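Local coordinates for enoyl-CoA hydratase/isomerase family protein (Bacillus anthracis, PDB 3KQF) that probably catalyses the reversible addition of water to the double bond of 2-enoyl-CoA thioesters, as enoyl-CoA hydratases of the crotonase family do, at residues L214-E217 with A218-G222; G230-M233 with E234-A237. All coordinates share one frame; numbering follows the deposited sequence.

Interaction 1 (L214-E217 with A218-G222)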
loop_
_atom_site.group_PDB
_atom_site.type_symbol
_atom_site.label_atom_id
_atom_site.label_comp_id
_atom_site.label_asym_id
_atom_site.label_seq_id
_atom_site.Cartn_x
_atom_site.Cartn_y
_atom_site.Cartn_z
ATOM N N LEU A 214 -3.706 17.343 14.656
ATOM C CA LEU A 214 -4.120 16.059 15.258
ATOM C C LEU A 214 -4.281 14.962 14.185
ATOM O O LEU A 214 -3.937 13.794 14.422
ATOM C CB LEU A 214 -5.401 16.239 16.095
ATOM C CG LEU A 214 -5.217 16.860 17.475
ATOM C CD1 LEU A 214 -6.574 17.273 18.096
ATOM C CD2 LEU A 214 -4.482 15.882 18.403
ATOM N N ALA A 215 -4.781 15.324 13.011
ATOM C CA ALA A 215 -4.896 14.365 11.891
ATOM C C ALA A 215 -3.517 13.864 11.485
ATOM O O ALA A 215 -3.328 12.666 11.237
ATOM C CB ALA A 215 -5.621 14.982 10.678
ATOM N N LYS A 216 -2.546 14.776 11.377
ATOM C CA LYS A 216 -1.188 14.365 11.030
ATOM C C LYS A 216 -0.664 13.376 12.068
ATOM O O LYS A 216 -0.129 12.340 11.718
ATOM C CB LYS A 216 -0.245 15.577 10.865
ATOM C CG LYS A 216 1.212 15.156 10.601
ATOM C CD LYS A 216 2.143 16.263 10.170
ATOM C CE LYS A 216 3.540 15.716 9.821
ATOM N NZ LYS A 216 4.444 16.793 9.328
ATOM N N GLU A 217 -0.852 13.677 13.350
ATOM C CA GLU A 217 -0.388 12.779 14.405
ATOM C C GLU A 217 -1.100 11.422 14.364
ATOM O O GLU A 217 -0.460 10.387 14.485
ATOM C CB GLU A 217 -0.541 13.428 15.778
ATOM C CG GLU A 217 0.435 14.565 15.995
ATOM C CD GLU A 217 0.333 15.181 17.389
ATOM O OE1 GLU A 217 -0.793 15.509 17.825
ATOM O OE2 GLU A 217 1.392 15.365 18.026
ATOM N N ALA A 218 -2.418 11.435 14.201
ATOM C CA ALA A 218 -3.193 10.189 14.174
ATOM C C ALA A 218 -2.815 9.286 12.974
ATOM O O ALA A 218 -2.615 8.077 13.129
ATOM C CB ALA A 218 -4.683 10.498 14.166
ATOM N N ILE A 219 -2.726 9.874 11.797
ATOM C CA ILE A 219 -2.359 9.119 10.586
ATOM C C ILE A 219 -0.908 8.588 10.668
ATOM O O ILE A 219 -0.676 7.413 10.524
ATOM C CB ILE A 219 -2.498 9.991 9.310
ATOM C CG1 ILE A 219 -3.959 10.432 9.084
ATOM C CG2 ILE A 219 -1.956 9.230 8.083
ATOM C CD1 ILE A 219 -4.137 11.578 8.036
ATOM N N SER A 220 0.040 9.470 10.972
ATOM C CA SER A 220 1.476 9.130 10.926
ATOM C C SER A 220 1.857 8.105 11.957
ATOM O O SER A 220 2.726 7.281 11.713
ATOM C CB SER A 220 2.342 10.379 11.109
ATOM O OG SER A 220 1.971 11.394 10.186
ATOM N N ASN A 221 1.253 8.194 13.134
ATOM C CA ASN A 221 1.533 7.224 14.204
ATOM C C ASN A 221 0.640 5.994 14.124
ATOM O O ASN A 221 1.119 4.865 14.317
ATOM C CB ASN A 221 1.395 7.912 15.564
ATOM C CG ASN A 221 2.498 8.914 15.804
ATOM O OD1 ASN A 221 3.679 8.554 15.804
ATOM N ND2 ASN A 221 2.130 10.150 16.062
ATOM N N GLY A 222 -0.643 6.194 13.808
ATOM C CA GLY A 222 -1.599 5.087 13.731
ATOM C C GLY A 222 -1.268 4.055 12.663
ATOM O O GLY A 222 -1.466 2.853 12.871
#
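Lys216 and Ser220 meet one turn apart on helix 209-222, in a local i to i+4 contact near the helix's C-terminal end, on a helix that packs against a second subunit of the trimer. The serine hydroxyl turns back onto the preceding turn: with OG beside its own backbone N (chi1 -53°), it donates to the carbonyl O of Lys216, 2.8 Å from Ser220 OG to Lys216 O. Lys216 O also takes the regular helical bond from Ser220 N at 3.0 Å, and the two donors arrive from opposite faces of its plane, so one residue grips this oxygen twice. Ser220 OG is itself held from beyond the chain by Lys164 NZ of the second subunit.

The Lys216 side chain passes Ser220, Lys216 CG lying 3.9 Å from Ser220 OG, and then runs on. Its CG stands anti to the backbone N (chi1 176°) and the chain is fully extended, carrying NZ to Asp125 in a salt bridge and to the carbonyl oxygens of Leu101 and Gln103; the buried ammonium is thus well supplied with acceptors, and it ties the helix to the body of its own subunit.

One residue on, the pattern recurs more loosely. Asn221 ND2 reaches Glu217 O at 3.0 Å, but the N-H...O angle is only 135° and the bond is weak, beside the backbone bond from Asn221 N. On a different face Ile219 lays CG1 against Ala215 O at 3.2 Å, while Ala215 and Ile219 both pack on Ile167 of the second subunit.

Serine bonding back to the carbonyl four residues earlier is a familiar way for a helix to satisfy a hydroxyl; here it belongs to the C-terminal helical region through which crotonase-fold subunits associate.

Interaction 2 (G230-M233 with E234-A237); sequences GLQM and EKQA
Gln232 and Lys235 run alongside one another in the same direction, and their polar ends join: Lys235 NZ donates to Gln232 OE1 at 2.8 Å, coming in 21° from the amide plane. Both chains bend to manage it, the glutamine at chi2 (-45°) and the lysine at chi3. The other end of the amide is used too, since Gln232 NE2 donates to the carbonyl of His228 at the start of the same helix. With both ends engaged, the amide's rotation is fixed and its oxygen is the one turned to the ammonium.

Glu234 is the buried acid of the segment. Its carboxylate faces the second subunit, where OE1 takes the hydroxyl of Thr151 and OE2 the backbone N-H of Gly149. A water adds a third bond, donating to Glu234 OE2 at 2.8 Å and, with its other hydrogen, to Leu231 O at 3.0 Å. Leu231 O also accepts the backbone bond from Lys235 N at 3.0 Å, so two donors satisfy it.

The remaining main-chain pairs are ordinary: Glu234 N on Gly230 O, Gln236 N on Gln232 O (the longest, 3.2 Å) and Ala237 N on Met233 O. Regular i to i+4 alpha-helical bonding thus carries an i to i+3 side-chain hydrogen bond on one face and, at Glu234, a water-assisted intersubunit anchor of the crotonase-type trimer.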
loop_
_atom_site.group_PDB
_atom_site.type_symbol
_atom_site.label_atom_id
_atom_site.label_comp_id
_atom_site.label_asym_id
_atom_site.label_seq_id
_atom_site.Cartn_x
_atom_site.Cartn_y
_atom_site.Cartn_z
ATOM N N GLY A 230 -4.549 1.558 16.422
ATOM C CA GLY A 230 -4.681 2.778 15.627
ATOM C C GLY A 230 -6.016 3.474 15.854
ATOM O O GLY A 230 -6.076 4.705 16.009
ATOM N N LEU A 231 -7.084 2.688 15.938
ATOM C CA LEU A 231 -8.413 3.241 16.195
ATOM C C LEU A 231 -8.490 3.892 17.584
ATOM O O LEU A 231 -9.134 4.939 17.761
ATOM C CB LEU A 231 -9.494 2.182 16.035
ATOM C CG LEU A 231 -9.656 1.611 14.607
ATOM C CD1 LEU A 231 -10.523 0.352 14.656
ATOM C CD2 LEU A 231 -10.217 2.617 13.672
ATOM N N GLN A 232 -7.806 3.303 18.555
ATOM C CA GLN A 232 -7.804 3.861 19.899
ATOM C C GLN A 232 -7.025 5.179 19.907
ATOM O O GLN A 232 -7.362 6.078 20.659
ATOM C CB GLN A 232 -7.188 2.891 20.924
ATOM C CG GLN A 232 -7.671 1.474 20.832
ATOM C CD GLN A 232 -9.186 1.344 20.683
ATOM O OE1 GLN A 232 -9.950 1.901 21.468
ATOM N NE2 GLN A 232 -9.620 0.569 19.668
HETATM N N MSE A 233 -5.992 5.290 19.083
HETATM C CA MSE A 233 -5.241 6.533 19.027
HETATM C C MSE A 233 -6.081 7.642 18.395
HETATM O O MSE A 233 -6.059 8.791 18.851
HETATM C CB MSE A 233 -3.928 6.320 18.308
HETATM C CG MSE A 233 -3.313 7.557 17.765
HETATM SE SE MSE A 233 -1.484 7.199 17.361
HETATM C CE MSE A 233 -1.586 5.320 16.890
ATOM N N GLU A 234 -6.834 7.290 17.365
ATOM C CA GLU A 234 -7.739 8.241 16.721
ATOM C C GLU A 234 -8.782 8.745 17.734
ATOM O O GLU A 234 -9.136 9.931 17.747
ATOM C CB GLU A 234 -8.478 7.572 15.588
ATOM C CG GLU A 234 -9.329 8.539 14.747
ATOM C CD GLU A 234 -10.208 7.817 13.764
ATOM O OE1 GLU A 234 -9.798 7.637 12.584
ATOM O OE2 GLU A 234 -11.283 7.337 14.191
ATOM N N LYS A 235 -9.301 7.818 18.528
ATOM C CA LYS A 235 -10.300 8.108 19.560
ATOM C C LYS A 235 -9.779 9.177 20.500
ATOM O O LYS A 235 -10.461 10.169 20.744
ATOM C CB LYS A 235 -10.658 6.811 20.311
ATOM C CG LYS A 235 -11.764 6.913 21.365
ATOM C CD LYS A 235 -12.080 5.519 21.953
ATOM C CE LYS A 235 -12.389 4.472 20.860
ATOM N NZ LYS A 235 -12.544 3.076 21.417
ATOM N N GLN A 236 -8.558 9.005 21.011
ATOM C CA GLN A 236 -7.992 10.014 21.900
ATOM C C GLN A 236 -7.764 11.345 21.155
ATOM O O GLN A 236 -8.031 12.431 21.702
ATOM C CB GLN A 236 -6.701 9.529 22.575
ATOM C CG GLN A 236 -6.180 10.514 23.637
ATOM C CD GLN A 236 -7.157 10.769 24.795
ATOM O OE1 GLN A 236 -7.896 9.877 25.214
ATOM N NE2 GLN A 236 -7.137 12.003 25.328
ATOM N N ALA A 237 -7.293 11.270 19.911
ATOM C CA ALA A 237 -7.067 12.476 19.123
ATOM C C ALA A 237 -8.357 13.261 18.944
ATOM O O ALA A 237 -8.345 14.496 19.017
ATOM C CB ALA A 237 -6.470 12.140 17.773
HETATM O O HOH W 1 -11.675 5.523 16.250
#

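In the fold
Following the chain from the N terminus, helix 209-222 carries interaction 1 in its C-terminal two-thirds; a short connection then leads into helix 227-242, whose middle holds interaction 2. Each contact stays within about two turns of a single helix, so neither closes a long loop, and they follow in series without nesting or crossing. The two helices form a hairpin whose contacts sit about 9 Å apart between centres. Met233, a selenomethionine, packs across toward Asn221 in the conformer modelled here, one of two, and Leu214 reaches the backbone at Ala237. Thr151 of the second subunit meets Ala218 of the first helix and Glu234 of the second, so the hairpin joins one subunit's C-terminal region to its neighbour.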